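Local atomic coordinates of chitinase (Paenibacillus sp. FPU-7, PDB entry 5GZT), a protein that probably hydrolyses internal beta-1,4 linkages between N-acetylglucosamine units at random in chitin and chitodextrins. Residues D800-K805 against R871-N876; G886-D891 against H933-E938. All blocks are in the same frame, centred on the assembly; numbering follows the deposited sequence.

Contact 1. Residues D800-K805 against R871-N876; sequences DNKVVK and REELAN
Glu873 reaches from its helix to Asn801 and Lys802, and one carboxylate oxygen goes to each of them. Its CG lies anti to the backbone N (chi1 -175°) and the chain runs on extended. The amide plane of Asn801 stands 82° from the carboxylate plane. Asn801 ND2 donates an almost straight bond to Glu873 OE1 at 3.1 Å from above the carboxylate, while OE1 stays in the plane of the amide. ND2 also bonds Thr870 O, one residue before the segment, and the two acceptors together would hold the amide in its rotation. Lys802 NZ forms a salt bridge with Glu873 OE2 at 2.7 Å, on the anti lone pair. The lysine chain is straight up to its bend at the last torsion. A water donates to Asp800 O and to Glu873 OE2. On the buried side, Leu874 and Val803 cross at about a right angle, with Leu874 CD1 3.9 Å from Val803 CG2. Val803 N is held by Ser877 OG, further along the helix. The contact thus joins helix 868-884 to the turn and strand 802-805, which pairs antiparallel with strand 790-799 of the family 18 barrel domain. Leu874 also packs on Ile798 and Ala864.

Contact 2. Residues G886-D891 against H933-E938; sequences GFDGID and HGKYYE. With PO4 (phosphate ion), chain D.
Lys935 NZ is held between Asp888 OD1 of the other segment and O4 of a phosphate ion, probably from the crystallisation liquor. The salt bridge to Asp888 OD1 measures 2.9 Å and uses the anti lone pair. Phosphate O4 accepts a bond from Lys935 NZ (2.8 Å) and a very short one from Tyr937 OH (2.5 Å). His883 ND1 also bonds the ion. Lys935 CG lies between the backbone N and the carbonyl carbon (chi1 81°), 3.6 Å above one face of the Tyr937 ring, offset toward the rim. Later bends at chi3 and chi4 place CE and NZ. The other oxygen of Asp888 is taken by Lys841 and Val849 N. A phenylalanine in place of Tyr937 would probably leave phosphate O4 without its hydroxyl partner, with Lys935 NZ still bonded to it. The backbones meet as parallel strands at Gly889 and Glu938. Glu938 N donates to Asp888 O at 3.3 Å, and Ile890 N to Glu938 O at 2.9 Å. Gly889 CA lies 3.1 Å from Glu938 O, and a side chain at Gly889 would clash with that oxygen. A water links Asp888 O to Tyr936 O. These bonds join neighbouring strands of the family 18 barrel where both begin. Lys935 lies between the acid of Asp888 and the anion, so its positive charge is likely to be favoured. The lysine and tyrosine donors, with His883 as a further hydrogen-bonding partner, suit an anion, which need not reflect any natural ligand.

The two contacts follow one another along the chain, and their centres lie about 17 Å apart. Helix 868-884 carries one side of contact 1 and leads into the strand of contact 2, ending in a Schellman motif with Gly886 as its C-prime residue. Both contacts reach the same barrel sheet. Contact 1 is partly buried and ties a helix to a short added strand through side chains, with its charged pair toward the surface. Contact 2 is mostly buried and joins two barrel strands through backbone bonds. Both salt bridges use an exposed lysine; its partner is a buried aspartate in contact 2 and a partly exposed glutamate in contact 1.

Contact 1. Residues D800-K805 against R871-N876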
loop_
_atom_site.group_PDB
_atom_site.type_symbol
_atom_site.label_atom_id
_atom_site.label_comp_id
_atom_site.label_asym_id
_atom_site.label_seq_id
_atom_site.Cartn_x
_atom_site.Cartn_y
_atom_site.Cartn_z
ATOM N N ASP B 800 29.062 -49.093 18.281
ATOM C CA ASP B 800 29.853 -49.155 19.516
ATOM C C ASP B 800 30.956 -48.066 19.477
ATOM O O ASP B 800 32.091 -48.238 19.926
ATOM C CB ASP B 800 30.469 -50.539 19.738
ATOM C CG ASP B 800 29.422 -51.638 20.067
ATOM O OD1 ASP B 800 28.263 -51.303 20.411
ATOM O OD2 ASP B 800 29.811 -52.825 19.918
ATOM N N ASN B 801 30.582 -46.927 18.894
ATOM C CA ASN B 801 31.469 -45.866 18.724
ATOM C C ASN B 801 32.705 -46.157 17.877
ATOM O O ASN B 801 33.717 -45.448 18.005
ATOM C CB ASN B 801 31.867 -45.264 20.076
ATOM C CG ASN B 801 32.085 -43.749 19.922
ATOM O OD1 ASN B 801 31.343 -43.091 19.178
ATOM N ND2 ASN B 801 33.092 -43.236 20.517
ATOM N N LYS B 802 32.577 -47.091 16.946
ATOM C CA LYS B 802 33.647 -47.495 16.044
ATOM C C LYS B 802 33.025 -47.393 14.651
ATOM O O LYS B 802 31.833 -47.499 14.497
ATOM C CB LYS B 802 34.166 -48.925 16.376
ATOM C CG LYS B 802 34.770 -48.893 17.767
ATOM C CD LYS B 802 35.457 -50.166 18.171
ATOM C CE LYS B 802 36.429 -49.927 19.387
ATOM N NZ LYS B 802 36.966 -48.530 19.717
ATOM N N VAL B 803 33.858 -47.143 13.653
ATOM C CA VAL B 803 33.402 -47.053 12.321
ATOM C C VAL B 803 33.466 -48.440 11.695
ATOM O O VAL B 803 34.517 -49.088 11.755
ATOM C CB VAL B 803 34.250 -46.035 11.542
ATOM C CG1 VAL B 803 33.887 -46.087 10.077
ATOM C CG2 VAL B 803 34.001 -44.666 12.112
ATOM N N VAL B 804 32.365 -48.859 11.098
ATOM C CA VAL B 804 32.191 -50.238 10.594
ATOM C C VAL B 804 31.572 -50.219 9.214
ATOM O O VAL B 804 31.124 -49.184 8.748
ATOM C CB VAL B 804 31.295 -51.029 11.523
ATOM C CG1 VAL B 804 31.932 -51.063 12.890
ATOM C CG2 VAL B 804 29.925 -50.427 11.610
ATOM N N LYS B 805 31.672 -51.334 8.508
ATOM C CA LYS B 805 30.964 -51.478 7.244
ATOM C C LYS B 805 29.469 -51.477 7.455
ATOM O O LYS B 805 28.976 -51.855 8.548
ATOM C CB LYS B 805 31.354 -52.746 6.552
ATOM C CG LYS B 805 32.792 -52.804 6.069
ATOM C CD LYS B 805 33.196 -54.255 5.684
ATOM C CE LYS B 805 34.518 -54.284 4.938
ATOM N NZ LYS B 805 35.043 -55.687 4.738
ATOM N N ARG B 871 34.727 -38.558 21.102
ATOM C CA ARG B 871 35.144 -37.915 19.819
ATOM C C ARG B 871 36.475 -38.518 19.365
ATOM O O ARG B 871 36.628 -38.944 18.229
ATOM C CB ARG B 871 35.263 -36.372 20.016
ATOM C CG ARG B 871 33.918 -35.777 20.280
ATOM C CD ARG B 871 33.818 -34.306 20.167
ATOM N NE ARG B 871 34.428 -33.586 21.258
ATOM C CZ ARG B 871 33.819 -33.059 22.330
ATOM N NH1 ARG B 871 32.572 -33.185 22.544
ATOM N NH2 ARG B 871 34.536 -32.342 23.203
ATOM N N GLU B 872 37.396 -38.605 20.314
ATOM C CA GLU B 872 38.667 -39.237 20.157
ATOM C C GLU B 872 38.548 -40.669 19.643
ATOM O O GLU B 872 39.176 -41.052 18.629
ATOM C CB GLU B 872 39.437 -39.148 21.505
ATOM C CG GLU B 872 40.764 -39.893 21.547
ATOM C CD GLU B 872 41.864 -39.090 20.888
ATOM O OE1 GLU B 872 41.638 -37.842 20.710
ATOM O OE2 GLU B 872 42.923 -39.722 20.585
ATOM N N GLU B 873 37.715 -41.449 20.306
ATOM C CA GLU B 873 37.552 -42.811 19.893
ATOM C C GLU B 873 36.937 -42.949 18.469
ATOM O O GLU B 873 37.413 -43.746 17.632
ATOM C CB GLU B 873 36.641 -43.513 20.910
ATOM C CG GLU B 873 36.524 -44.963 20.613
ATOM C CD GLU B 873 35.642 -45.702 21.621
ATOM O OE1 GLU B 873 34.827 -45.062 22.371
ATOM O OE2 GLU B 873 35.824 -46.951 21.603
ATOM N N LEU B 874 35.918 -42.167 18.180
ATOM C CA LEU B 874 35.294 -42.216 16.858
ATOM C C LEU B 874 36.333 -41.747 15.803
ATOM O O LEU B 874 36.521 -42.386 14.762
ATOM C CB LEU B 874 33.984 -41.375 16.779
ATOM C CG LEU B 874 33.332 -41.525 15.376
ATOM C CD1 LEU B 874 32.643 -42.847 15.297
ATOM C CD2 LEU B 874 32.342 -40.420 15.019
ATOM N N ALA B 875 37.070 -40.695 16.116
ATOM C CA ALA B 875 37.998 -40.137 15.141
ATOM C C ALA B 875 39.098 -41.118 14.803
ATOM O O ALA B 875 39.387 -41.407 13.644
ATOM C CB ALA B 875 38.546 -38.807 15.641
ATOM N N ASN B 876 39.700 -41.705 15.835
ATOM C CA ASN B 876 40.725 -42.706 15.630
ATOM C C ASN B 876 40.172 -43.870 14.860
ATOM O O ASN B 876 40.777 -44.361 13.930
ATOM C CB ASN B 876 41.280 -43.215 17.013
ATOM C CG ASN B 876 42.184 -42.220 17.679
ATOM O OD1 ASN B 876 42.805 -41.403 17.035
ATOM N ND2 ASN B 876 42.297 -42.319 18.991
HETATM O O HOH W 1 33.782 -48.740 21.913
#

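Contact 2. Residues G886-D891 against H933-E938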
loop_
_atom_site.group_PDB
_atom_site.type_symbol
_atom_site.label_atom_id
_atom_site.label_comp_id
_atom_site.label_asym_id
_atom_site.label_seq_id
_atom_site.Cartn_x
_atom_site.Cartn_y
_atom_site.Cartn_z
ATOM N N GLY B 886 41.941 -47.719 1.906
ATOM C CA GLY B 886 42.527 -46.960 0.817
ATOM C C GLY B 886 41.793 -45.629 0.469
ATOM O O GLY B 886 41.891 -45.161 -0.624
ATOM N N PHE B 887 41.108 -45.035 1.409
ATOM C CA PHE B 887 40.419 -43.710 1.199
ATOM C C PHE B 887 41.341 -42.520 1.261
ATOM O O PHE B 887 42.410 -42.539 1.938
ATOM C CB PHE B 887 39.235 -43.606 2.179
ATOM C CG PHE B 887 38.113 -44.527 1.829
ATOM C CD1 PHE B 887 37.325 -44.292 0.741
ATOM C CD2 PHE B 887 37.878 -45.702 2.590
ATOM C CE1 PHE B 887 36.247 -45.088 0.448
ATOM C CE2 PHE B 887 36.878 -46.559 2.247
ATOM C CZ PHE B 887 36.079 -46.274 1.137
ATOM N N ASP B 888 40.928 -41.422 0.613
ATOM C CA ASP B 888 41.700 -40.169 0.513
ATOM C C ASP B 888 41.105 -39.044 1.403
ATOM O O ASP B 888 41.606 -37.896 1.409
ATOM C CB ASP B 888 41.706 -39.687 -0.927
ATOM C CG ASP B 888 42.255 -40.739 -1.883
ATOM O OD1 ASP B 888 43.232 -41.312 -1.548
ATOM O OD2 ASP B 888 41.638 -41.024 -2.928
ATOM N N GLY B 889 40.101 -39.409 2.192
ATOM C CA GLY B 889 39.492 -38.491 3.119
ATOM C C GLY B 889 38.240 -39.044 3.716
ATOM O O GLY B 889 37.925 -40.240 3.511
ATOM N N ILE B 890 37.637 -38.259 4.585
ATOM C CA ILE B 890 36.428 -38.630 5.299
ATOM C C ILE B 890 35.322 -37.554 5.071
ATOM O O ILE B 890 35.534 -36.337 5.208
ATOM C CB ILE B 890 36.737 -38.782 6.826
ATOM C CG1 ILE B 890 37.575 -40.013 7.086
ATOM C CG2 ILE B 890 35.456 -38.927 7.644
ATOM C CD1 ILE B 890 38.261 -39.994 8.451
ATOM N N ASP B 891 34.141 -38.010 4.730
ATOM C CA ASP B 891 32.954 -37.199 4.722
ATOM C C ASP B 891 31.999 -37.663 5.798
ATOM O O ASP B 891 31.836 -38.889 5.970
ATOM C CB ASP B 891 32.280 -37.369 3.370
ATOM C CG ASP B 891 30.914 -36.641 3.308
ATOM O OD1 ASP B 891 30.836 -35.392 3.370
ATOM O OD2 ASP B 891 29.925 -37.398 3.141
ATOM N N HIS B 933 51.878 -39.422 6.635
ATOM C CA HIS B 933 51.752 -40.213 5.410
ATOM C C HIS B 933 52.243 -39.532 4.178
ATOM O O HIS B 933 52.240 -40.085 3.090
ATOM C CB HIS B 933 50.348 -40.680 5.228
ATOM C CG HIS B 933 49.994 -41.829 6.121
ATOM N ND1 HIS B 933 49.723 -41.684 7.457
ATOM C CD2 HIS B 933 49.961 -43.148 5.884
ATOM C CE1 HIS B 933 49.507 -42.868 8.001
ATOM N NE2 HIS B 933 49.631 -43.758 7.053
ATOM N N GLY B 934 52.776 -38.363 4.339
ATOM C CA GLY B 934 53.225 -37.658 3.116
ATOM C C GLY B 934 52.113 -37.266 2.161
ATOM O O GLY B 934 52.292 -37.340 0.945
ATOM N N LYS B 935 50.942 -36.865 2.683
ATOM C CA LYS B 935 49.837 -36.525 1.787
ATOM C C LYS B 935 48.744 -35.726 2.510
ATOM O O LYS B 935 48.846 -35.502 3.683
ATOM C CB LYS B 935 49.242 -37.759 1.081
ATOM C CG LYS B 935 48.254 -38.649 1.789
ATOM C CD LYS B 935 47.854 -39.903 0.943
ATOM C CE LYS B 935 46.428 -39.846 0.301
ATOM N NZ LYS B 935 45.586 -41.153 0.182
ATOM N N TYR B 936 47.730 -35.320 1.780
ATOM C CA TYR B 936 46.694 -34.462 2.334
ATOM C C TYR B 936 45.445 -35.314 2.354
ATOM O O TYR B 936 45.088 -35.936 1.298
ATOM C CB TYR B 936 46.482 -33.225 1.446
ATOM C CG TYR B 936 45.309 -32.417 2.034
ATOM C CD1 TYR B 936 45.510 -31.633 3.201
ATOM C CD2 TYR B 936 44.068 -32.460 1.447
ATOM C CE1 TYR B 936 44.478 -30.905 3.794
ATOM C CE2 TYR B 936 42.982 -31.711 1.990
ATOM C CZ TYR B 936 43.197 -30.972 3.175
ATOM O OH TYR B 936 42.175 -30.295 3.712
ATOM N N TYR B 937 44.736 -35.306 3.499
ATOM C CA TYR B 937 43.437 -35.942 3.582
ATOM C C TYR B 937 42.318 -34.893 3.740
ATOM O O TYR B 937 42.424 -33.989 4.552
ATOM C CB TYR B 937 43.372 -36.906 4.779
ATOM C CG TYR B 937 44.390 -38.055 4.615
ATOM C CD1 TYR B 937 44.084 -39.169 3.808
ATOM C CD2 TYR B 937 45.551 -38.092 5.345
ATOM C CE1 TYR B 937 44.935 -40.242 3.668
ATOM C CE2 TYR B 937 46.480 -39.177 5.159
ATOM C CZ TYR B 937 46.137 -40.262 4.348
ATOM O OH TYR B 937 47.032 -41.364 4.118
ATOM N N GLU B 938 41.239 -35.060 2.964
ATOM C CA GLU B 938 40.092 -34.152 3.005
ATOM C C GLU B 938 39.195 -34.530 4.136
ATOM O O GLU B 938 39.091 -35.717 4.518
ATOM C CB GLU B 938 39.264 -34.250 1.677
ATOM C CG GLU B 938 39.934 -33.644 0.454
ATOM C CD GLU B 938 39.011 -33.602 -0.760
ATOM O OE1 GLU B 938 37.918 -34.151 -0.707
ATOM O OE2 GLU B 938 39.412 -32.931 -1.778
HETATM P P PO4 D . 45.663 -44.199 2.615
HETATM O O1 PO4 D . 44.258 -44.051 3.223
HETATM O O2 PO4 D . 46.395 -44.784 3.758
HETATM O O3 PO4 D . 45.530 -45.058 1.452
HETATM O O4 PO4 D . 46.280 -42.825 2.281
HETATM O O HOH W 2 42.969 -36.357 -0.177
#